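PDB 4O1N: staphylococcal superantigen-like 1 from Staphylococcus aureus, which probably promotes virulence by proteolytically cleaving host proteins, among them collagens and the cytokines IL8, IL17A and IFN-gamma. Local coordinates for residues Y31-L36 with F86-G91; K51-V56 with R64-G69. All blocks are in the same frame, centred on the assembly; numbering follows the deposited sequence.

Both contacts belong to the OB-fold domain and reach the same mixed beta-sheet, with centres about 15 Å apart. Contact 1 ties the chain after helix 24-31 to the end of strand 83-87, at an outer strand of the sheet, and lies closer to the chain centre. Contact 2 is the pairing of a hairpin well inside the strand order. Each is partly buried. The first relies on two backbone bonds, a lysine ammonium gripping loop carbonyls and an isoleucine on a phenylalanine; the second runs on regular strand bonds, with an arginine stacked on a tyrosine. They meet where Ile-87 CG1 packs 3.8 Å from Ile-65 CD1.

Contact 1: residues Y31-L36 with F86-G91; sequences YNKPIL and FILREG
Leu-36 and Ile-87 form an antiparallel hydrogen-bonded pair that fastens edge strand 36-38 of the OB-fold sheet to strand 83-87. Leu-36 N donates to Ile-87 O at 3.0 Å, and Ile-87 N returns a bond to Leu-36 O at 2.8 Å. Further back along 31-36 a water bridges the chains, donating to Pro-34 O and accepting from Arg-89 N.

The apolar part has two patches. Ile-35 puts CG2 over the centre of the Phe-86 ring, a CH-pi contact of 3.7 Å to the centroid and 13° off the ring normal, while its CD1 reaches CE2 of the same ring and also packs on Leu-88 CB. On the other side of the sheet, the side chains of Leu-36 and Ile-87 lie side by side, pointing the same way. Helix 144-159 also covers this region, through Tyr-149 against Ile-35 and Arg-150 against Phe-86.

Lys-33 supplies the charged contact between the segments. Its aliphatic chain crosses Leu-88 at about a right angle, CD against CD2 at 3.8 Å, and the final bend (chi4 -79°) turns NZ in among loop carbonyls. NZ bonds Arg-89 O at 2.9 Å, nearly along the C=O axis, and Glu-90 O weakly at 3.3 Å.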
ATOM      1  N   TYR A  31       1.470  11.624  -0.350  1.00 32.75           N
ATOM      2  CA  TYR A  31       1.992  10.546  -1.180  1.00 31.90           C
ATOM      3  C   TYR A  31       3.464  10.691  -1.540  1.00 31.23           C
ATOM      4  O   TYR A  31       3.979   9.845  -2.259  1.00 31.00           O
ATOM      5  CB  TYR A  31       1.105  10.337  -2.420  1.00 32.13           C
ATOM      6  CG  TYR A  31      -0.152   9.571  -2.056  1.00 33.20           C
ATOM      7  CD1 TYR A  31      -0.101   8.218  -1.797  1.00 34.08           C
ATOM      8  CD2 TYR A  31      -1.369  10.216  -1.893  1.00 32.73           C
ATOM      9  CE1 TYR A  31      -1.242   7.524  -1.440  1.00 35.09           C
ATOM     10  CE2 TYR A  31      -2.502   9.537  -1.532  1.00 32.87           C
ATOM     11  CZ  TYR A  31      -2.439   8.191  -1.303  1.00 34.49           C
ATOM     12  OH  TYR A  31      -3.571   7.499  -0.926  1.00 36.20           O
ATOM     13  N   ASN A  32       4.126  11.751  -1.043  1.00 33.54           N
ATOM     14  CA  ASN A  32       5.610  11.868  -1.045  1.00 34.81           C
ATOM     15  C   ASN A  32       6.276  11.573   0.338  1.00 31.45           C
ATOM     16  O   ASN A  32       7.486  11.695   0.521  1.00 26.55           O
ATOM     17  CB  ASN A  32       6.063  13.221  -1.601  1.00 40.47           C
ATOM     18  CG  ASN A  32       6.053  13.255  -3.141  1.00 48.85           C
ATOM     19  OD1 ASN A  32       7.109  13.244  -3.789  1.00 56.57           O
ATOM     20  ND2 ASN A  32       4.854  13.263  -3.733  1.00 50.30           N
ATOM     21  N   LYS A  33       5.496  11.132   1.311  1.00 28.76           N
ATOM     22  CA  LYS A  33       6.113  10.711   2.532  1.00 28.42           C
ATOM     23  C   LYS A  33       6.996   9.470   2.306  1.00 28.51           C
ATOM     24  O   LYS A  33       6.644   8.562   1.551  1.00 26.82           O
ATOM     25  CB  LYS A  33       5.067  10.408   3.585  1.00 28.33           C
ATOM     26  CG  LYS A  33       4.281  11.595   4.104  1.00 28.48           C
ATOM     27  CD  LYS A  33       3.111  11.075   4.939  1.00 29.55           C
ATOM     28  CE  LYS A  33       2.320  12.169   5.649  1.00 29.48           C
ATOM     29  NZ  LYS A  33       2.989  12.646   6.888  1.00 29.62           N
ATOM     30  N   PRO A  34       8.146   9.418   2.984  1.00 29.38           N
ATOM     31  CA  PRO A  34       8.999   8.249   2.888  1.00 28.75           C
ATOM     32  C   PRO A  34       8.367   7.024   3.510  1.00 28.13           C
ATOM     33  O   PRO A  34       7.477   7.138   4.341  1.00 28.20           O
ATOM     34  CB  PRO A  34      10.258   8.652   3.669  1.00 29.36           C
ATOM     35  CG  PRO A  34       9.837   9.753   4.548  1.00 30.35           C
ATOM     36  CD  PRO A  34       8.711  10.457   3.864  1.00 30.04           C
ATOM     37  N   ILE A  35       8.859   5.863   3.095  1.00 27.36           N
ATOM     38  CA  ILE A  35       8.311   4.588   3.456  1.00 26.09           C
ATOM     39  C   ILE A  35       9.340   3.751   4.156  1.00 25.85           C
ATOM     40  O   ILE A  35      10.464   3.672   3.705  1.00 26.08           O
ATOM     41  CB  ILE A  35       7.920   3.801   2.202  1.00 25.86           C
ATOM     42  CG1 ILE A  35       6.855   4.560   1.416  1.00 26.47           C
ATOM     43  CG2 ILE A  35       7.395   2.421   2.558  1.00 26.78           C
ATOM     44  CD1 ILE A  35       5.549   4.798   2.165  1.00 27.10           C
ATOM     45  N   LEU A  36       8.931   3.108   5.244  1.00 23.71           N
ATOM     46  CA  LEU A  36       9.725   2.099   5.850  1.00 23.91           C
ATOM     47  C   LEU A  36       9.103   0.760   5.429  1.00 25.04           C
ATOM     48  O   LEU A  36       7.962   0.413   5.809  1.00 25.35           O
ATOM     49  CB  LEU A  36       9.726   2.263   7.374  1.00 23.86           C
ATOM     50  CG  LEU A  36      10.333   1.073   8.121  1.00 23.80           C
ATOM     51  CD1 LEU A  36      11.783   0.929   7.672  1.00 24.33           C
ATOM     52  CD2 LEU A  36      10.260   1.251   9.619  1.00 24.34           C
ATOM     53  N   PHE A  86       4.705  -2.362   5.575  1.00 24.51           N
ATOM     54  CA  PHE A  86       4.789  -1.179   4.712  1.00 23.86           C
ATOM     55  C   PHE A  86       4.243   0.009   5.511  1.00 24.10           C
ATOM     56  O   PHE A  86       3.038   0.133   5.738  1.00 23.85           O
ATOM     57  CB  PHE A  86       3.973  -1.405   3.443  1.00 25.05           C
ATOM     58  CG  PHE A  86       4.194  -0.374   2.363  1.00 24.16           C
ATOM     59  CD1 PHE A  86       5.077  -0.638   1.305  1.00 25.13           C
ATOM     60  CD2 PHE A  86       3.512   0.828   2.379  1.00 23.72           C
ATOM     61  CE1 PHE A  86       5.291   0.286   0.314  1.00 24.16           C
ATOM     62  CE2 PHE A  86       3.710   1.758   1.388  1.00 23.82           C
ATOM     63  CZ  PHE A  86       4.596   1.491   0.359  1.00 24.45           C
ATOM     64  N   ILE A  87       5.161   0.859   5.950  1.00 24.85           N
ATOM     65  CA  ILE A  87       4.920   1.805   7.033  1.00 25.36           C
ATOM     66  C   ILE A  87       5.070   3.236   6.541  1.00 24.35           C
ATOM     67  O   ILE A  87       6.067   3.595   5.927  1.00 24.42           O
ATOM     68  CB  ILE A  87       5.944   1.586   8.173  1.00 26.40           C
ATOM     69  CG1 ILE A  87       5.580   0.355   8.993  1.00 25.96           C
ATOM     70  CG2 ILE A  87       5.989   2.765   9.142  1.00 27.72           C
ATOM     71  CD1 ILE A  87       6.722  -0.139   9.853  1.00 24.29           C
ATOM     72  N   LEU A  88       4.077   4.043   6.846  1.00 23.85           N
ATOM     73  CA  LEU A  88       4.049   5.423   6.427  1.00 25.11           C
ATOM     74  C   LEU A  88       3.565   6.224   7.624  1.00 25.59           C
ATOM     75  O   LEU A  88       2.607   5.817   8.282  1.00 28.19           O
ATOM     76  CB  LEU A  88       3.123   5.549   5.211  1.00 25.02           C
ATOM     77  CG  LEU A  88       2.796   6.974   4.771  1.00 26.95           C
ATOM     78  CD1 LEU A  88       2.408   6.993   3.293  1.00 29.51           C
ATOM     79  CD2 LEU A  88       1.689   7.606   5.591  1.00 26.31           C
ATOM     80  N   ARG A  89       4.219   7.334   7.936  1.00 25.88           N
ATOM     81  CA  ARG A  89       3.886   8.071   9.162  1.00 27.73           C
ATOM     82  C   ARG A  89       2.715   9.026   8.918  1.00 30.08           C
ATOM     83  O   ARG A  89       2.821  10.017   8.161  1.00 28.38           O
ATOM     84  CB  ARG A  89       5.042   8.923   9.666  1.00 28.53           C
ATOM     85  CG  ARG A  89       6.467   8.399   9.545  1.00 27.80           C
ATOM     86  CD  ARG A  89       7.408   9.543   9.828  1.00 27.40           C
ATOM     87  NE  ARG A  89       8.080   9.268  11.049  1.00 29.55           N
ATOM     88  CZ  ARG A  89       8.077   9.961  12.184  1.00 29.82           C
ATOM     89  NH1 ARG A  89       7.518  11.145  12.362  1.00 28.52           N
ATOM     90  NH2 ARG A  89       8.755   9.423  13.166  1.00 32.45           N
ATOM     91  N   GLU A  90       1.602   8.776   9.577  1.00 31.93           N
ATOM     92  CA  GLU A  90       0.402   9.573   9.270  1.00 33.56           C
ATOM     93  C   GLU A  90       0.554  11.093   9.396  1.00 35.01           C
ATOM     94  O   GLU A  90       0.164  11.834   8.470  1.00 40.50           O
ATOM     95  CB  GLU A  90      -0.802   9.100  10.077  1.00 32.40           C
ATOM     96  CG  GLU A  90      -1.439   7.851   9.482  1.00 32.45           C
ATOM     97  CD  GLU A  90      -1.940   8.046   8.054  1.00 32.86           C
ATOM     98  OE1 GLU A  90      -2.689   8.993   7.797  1.00 33.97           O
ATOM     99  OE2 GLU A  90      -1.605   7.246   7.171  1.00 31.53           O
ATOM    100  N   GLY A  91       1.124  11.588  10.485  1.00 34.28           N
ATOM    101  CA  GLY A  91       1.157  13.062  10.660  1.00 33.10           C
ATOM    102  C   GLY A  91       2.474  13.717  10.307  1.00 31.98           C
ATOM    103  O   GLY A  91       3.400  13.064   9.839  1.00 29.81           O
TER
HETATM  104  O   HOH W   1       6.758   8.520   6.401  1.00 26.17           O

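Contact 2: residues K51-V56 with R64-G69; sequences KHYLEV and RITLLG
Strands 51-56 and 64-66 run antiparallel, their axes 4.6 Å apart at closest approach and 151° between directions, with Leu-54 and Ile-65 as a hydrogen-bonded pair flanked by the non-hydrogen-bonded pairs Tyr-53 with Thr-66 and Glu-55 with Arg-64. Leu-54 N gives to Ile-65 O at 2.9 Å and Ile-65 N to Leu-54 O at 2.8 Å; Leu-67 N, just past the pairing, carries the pattern on to His-52 O.

On the face bearing Tyr-53, Arg-64 folds back over the ring. Its CG starts anti to the backbone N (chi1 -173°), and bends at chi2 and chi3 lead the chain diagonally across to the neighbouring strand. The guanidinium then lies nearly flat on the tyrosine, planes 21° apart, in a cation-pi stack with Arg-64 CZ 3.9 Å from the centroid of the Tyr-53 ring. The overlap is offset: NE sits toward the ring's rim, and Tyr-53 CE1 lies under the guanidinium, 3.4 Å from NH1. Thr-66 OG1 meets the same ring at its edge, in plane, 3.5 Å from CE1.

On the face bearing Leu-54 and Ile-65 the contacts are apolar. These two lie side by side, CD2 to CD1 at 4.1 Å, and Val-104 of strand 98-106 packs against both. Leu-67 CD1 approaches Leu-54 CB. The arrangement is that of the antiparallel beta hairpin 51-58/61-66 in the sheet of the OB-fold domain.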
ATOM      1  N   LYS A  51      -9.069  -0.779  20.856  1.00 52.69           N
ATOM      2  CA  LYS A  51      -8.318  -0.608  19.630  1.00 49.03           C
ATOM      3  C   LYS A  51      -7.266  -1.705  19.494  1.00 46.11           C
ATOM      4  O   LYS A  51      -6.910  -2.377  20.466  1.00 44.95           O
ATOM      5  CB  LYS A  51      -7.672   0.758  19.630  1.00 52.42           C
ATOM      6  CG  LYS A  51      -8.693   1.865  19.452  1.00 56.62           C
ATOM      7  CD  LYS A  51      -8.256   3.118  20.192  1.00 63.11           C
ATOM      8  CE  LYS A  51      -8.737   4.383  19.490  1.00 68.29           C
ATOM      9  NZ  LYS A  51      -8.403   5.609  20.276  1.00 71.02           N
ATOM     10  N   HIS A  52      -6.782  -1.869  18.270  1.00 42.21           N
ATOM     11  CA  HIS A  52      -5.873  -2.925  17.915  1.00 38.93           C
ATOM     12  C   HIS A  52      -4.634  -2.414  17.224  1.00 37.16           C
ATOM     13  O   HIS A  52      -4.722  -1.649  16.271  1.00 35.82           O
ATOM     14  CB  HIS A  52      -6.589  -3.869  17.000  1.00 41.53           C
ATOM     15  CG  HIS A  52      -7.717  -4.553  17.667  1.00 43.75           C
ATOM     16  ND1 HIS A  52      -8.976  -4.002  17.734  1.00 44.41           N
ATOM     17  CD2 HIS A  52      -7.764  -5.714  18.360  1.00 46.13           C
ATOM     18  CE1 HIS A  52      -9.763  -4.812  18.423  1.00 48.02           C
ATOM     19  NE2 HIS A  52      -9.051  -5.856  18.818  1.00 46.82           N
ATOM     20  N   TYR A  53      -3.480  -2.889  17.693  1.00 36.41           N
ATOM     21  CA  TYR A  53      -2.190  -2.382  17.286  1.00 33.89           C
ATOM     22  C   TYR A  53      -1.186  -3.510  17.044  1.00 33.01           C
ATOM     23  O   TYR A  53      -1.248  -4.582  17.660  1.00 32.10           O
ATOM     24  CB  TYR A  53      -1.657  -1.468  18.394  1.00 33.53           C
ATOM     25  CG  TYR A  53      -2.505  -0.242  18.672  1.00 33.64           C
ATOM     26  CD1 TYR A  53      -2.624   0.768  17.713  1.00 33.19           C
ATOM     27  CD2 TYR A  53      -3.177  -0.085  19.893  1.00 33.68           C
ATOM     28  CE1 TYR A  53      -3.372   1.905  17.955  1.00 33.86           C
ATOM     29  CE2 TYR A  53      -3.934   1.052  20.147  1.00 34.37           C
ATOM     30  CZ  TYR A  53      -4.029   2.034  19.181  1.00 34.76           C
ATOM     31  OH  TYR A  53      -4.774   3.133  19.437  1.00 35.50           O
ATOM     32  N   LEU A  54      -0.239  -3.235  16.164  1.00 32.78           N
ATOM     33  CA  LEU A  54       0.934  -4.069  15.993  1.00 33.94           C
ATOM     34  C   LEU A  54       2.174  -3.234  16.194  1.00 32.06           C
ATOM     35  O   LEU A  54       2.369  -2.254  15.489  1.00 30.42           O
ATOM     36  CB  LEU A  54       0.975  -4.651  14.587  1.00 33.92           C
ATOM     37  CG  LEU A  54       2.221  -5.492  14.406  1.00 34.87           C
ATOM     38  CD1 LEU A  54       1.897  -6.945  14.633  1.00 37.44           C
ATOM     39  CD2 LEU A  54       2.769  -5.313  13.017  1.00 35.88           C
ATOM     40  N   GLU A  55       3.010  -3.632  17.149  1.00 33.85           N
ATOM     41  CA  GLU A  55       4.293  -2.973  17.397  1.00 34.96           C
ATOM     42  C   GLU A  55       5.417  -3.709  16.682  1.00 33.44           C
ATOM     43  O   GLU A  55       5.465  -4.927  16.712  1.00 32.53           O
ATOM     44  CB  GLU A  55       4.600  -2.885  18.906  1.00 36.44           C
ATOM     45  CG  GLU A  55       5.871  -2.112  19.184  1.00 39.94           C
ATOM     46  CD  GLU A  55       6.087  -1.700  20.632  1.00 43.68           C
ATOM     47  OE1 GLU A  55       7.266  -1.460  20.982  1.00 52.51           O
ATOM     48  OE2 GLU A  55       5.136  -1.591  21.412  1.00 40.08           O
ATOM     49  N   VAL A  56       6.321  -2.960  16.060  1.00 33.81           N
ATOM     50  CA  VAL A  56       7.374  -3.530  15.248  1.00 35.49           C
ATOM     51  C   VAL A  56       8.606  -2.692  15.322  1.00 36.33           C
ATOM     52  O   VAL A  56       8.525  -1.488  15.109  1.00 34.91           O
ATOM     53  CB  VAL A  56       7.034  -3.494  13.751  1.00 39.62           C
ATOM     54  CG1 VAL A  56       8.272  -3.780  12.920  1.00 42.99           C
ATOM     55  CG2 VAL A  56       5.990  -4.516  13.397  1.00 42.83           C
ATOM     56  N   ARG A  64       4.496   1.744  15.490  1.00 28.08           N
ATOM     57  CA  ARG A  64       3.220   1.218  15.947  1.00 29.80           C
ATOM     58  C   ARG A  64       2.132   1.374  14.859  1.00 30.71           C
ATOM     59  O   ARG A  64       1.775   2.483  14.439  1.00 27.98           O
ATOM     60  CB  ARG A  64       2.835   1.897  17.253  1.00 31.09           C
ATOM     61  CG  ARG A  64       1.605   1.327  17.940  1.00 32.57           C
ATOM     62  CD  ARG A  64       0.434   2.258  17.752  1.00 35.20           C
ATOM     63  NE  ARG A  64      -0.019   2.834  18.992  1.00 37.18           N
ATOM     64  CZ  ARG A  64      -0.792   3.911  19.108  1.00 38.56           C
ATOM     65  NH1 ARG A  64      -1.224   4.590  18.058  1.00 38.73           N
ATOM     66  NH2 ARG A  64      -1.124   4.309  20.313  1.00 39.89           N
ATOM     67  N   ILE A  65       1.614   0.229  14.404  1.00 32.15           N
ATOM     68  CA  ILE A  65       0.717   0.174  13.253  1.00 30.86           C
ATOM     69  C   ILE A  65      -0.686  -0.102  13.717  1.00 29.83           C
ATOM     70  O   ILE A  65      -0.923  -1.128  14.294  1.00 30.63           O
ATOM     71  CB  ILE A  65       1.144  -0.940  12.290  1.00 31.12           C
ATOM     72  CG1 ILE A  65       2.562  -0.657  11.797  1.00 31.95           C
ATOM     73  CG2 ILE A  65       0.194  -1.039  11.101  1.00 30.89           C
ATOM     74  CD1 ILE A  65       3.137  -1.760  10.947  1.00 32.18           C
ATOM     75  N   THR A  66      -1.605   0.824  13.467  1.00 28.24           N
ATOM     76  CA  THR A  66      -2.994   0.622  13.807  1.00 27.45           C
ATOM     77  C   THR A  66      -3.665  -0.338  12.823  1.00 29.67           C
ATOM     78  O   THR A  66      -3.493  -0.218  11.610  1.00 27.14           O
ATOM     79  CB  THR A  66      -3.775   1.949  13.814  1.00 27.55           C
ATOM     80  OG1 THR A  66      -3.096   2.933  14.604  1.00 26.13           O
ATOM     81  CG2 THR A  66      -5.167   1.788  14.413  1.00 26.62           C
ATOM     82  N   LEU A  67      -4.426  -1.295  13.386  1.00 33.42           N
ATOM     83  CA  LEU A  67      -5.211  -2.282  12.635  1.00 34.09           C
ATOM     84  C   LEU A  67      -6.697  -1.995  12.778  1.00 36.53           C
ATOM     85  O   LEU A  67      -7.248  -2.075  13.868  1.00 35.72           O
ATOM     86  CB  LEU A  67      -4.936  -3.691  13.128  1.00 33.40           C
ATOM     87  CG  LEU A  67      -3.466  -4.038  13.232  1.00 33.79           C
ATOM     88  CD1 LEU A  67      -3.278  -5.334  13.984  1.00 34.03           C
ATOM     89  CD2 LEU A  67      -2.827  -4.152  11.861  1.00 33.17           C
ATOM     90  N   LEU A  68      -7.329  -1.706  11.647  1.00 40.95           N
ATOM     91  CA  LEU A  68      -8.638  -1.078  11.585  1.00 43.85           C
ATOM     92  C   LEU A  68      -9.653  -1.967  10.916  1.00 48.69           C
ATOM     93  O   LEU A  68     -10.786  -2.025  11.331  1.00 58.63           O
ATOM     94  CB  LEU A  68      -8.535   0.193  10.732  1.00 45.26           C
ATOM     95  CG  LEU A  68      -8.565   1.579  11.363  1.00 46.25           C
ATOM     96  CD1 LEU A  68      -8.246   1.514  12.850  1.00 45.00           C
ATOM     97  CD2 LEU A  68      -7.604   2.498  10.612  1.00 46.86           C
ATOM     98  N   GLY A  69      -9.271  -2.614   9.825  1.00 52.61           N
ATOM     99  CA  GLY A  69     -10.227  -3.342   9.006  1.00 48.67           C
ATOM    100  C   GLY A  69     -10.200  -4.792   9.389  1.00 44.62           C
ATOM    101  O   GLY A  69     -10.216  -5.130  10.574  1.00 41.60           O
TER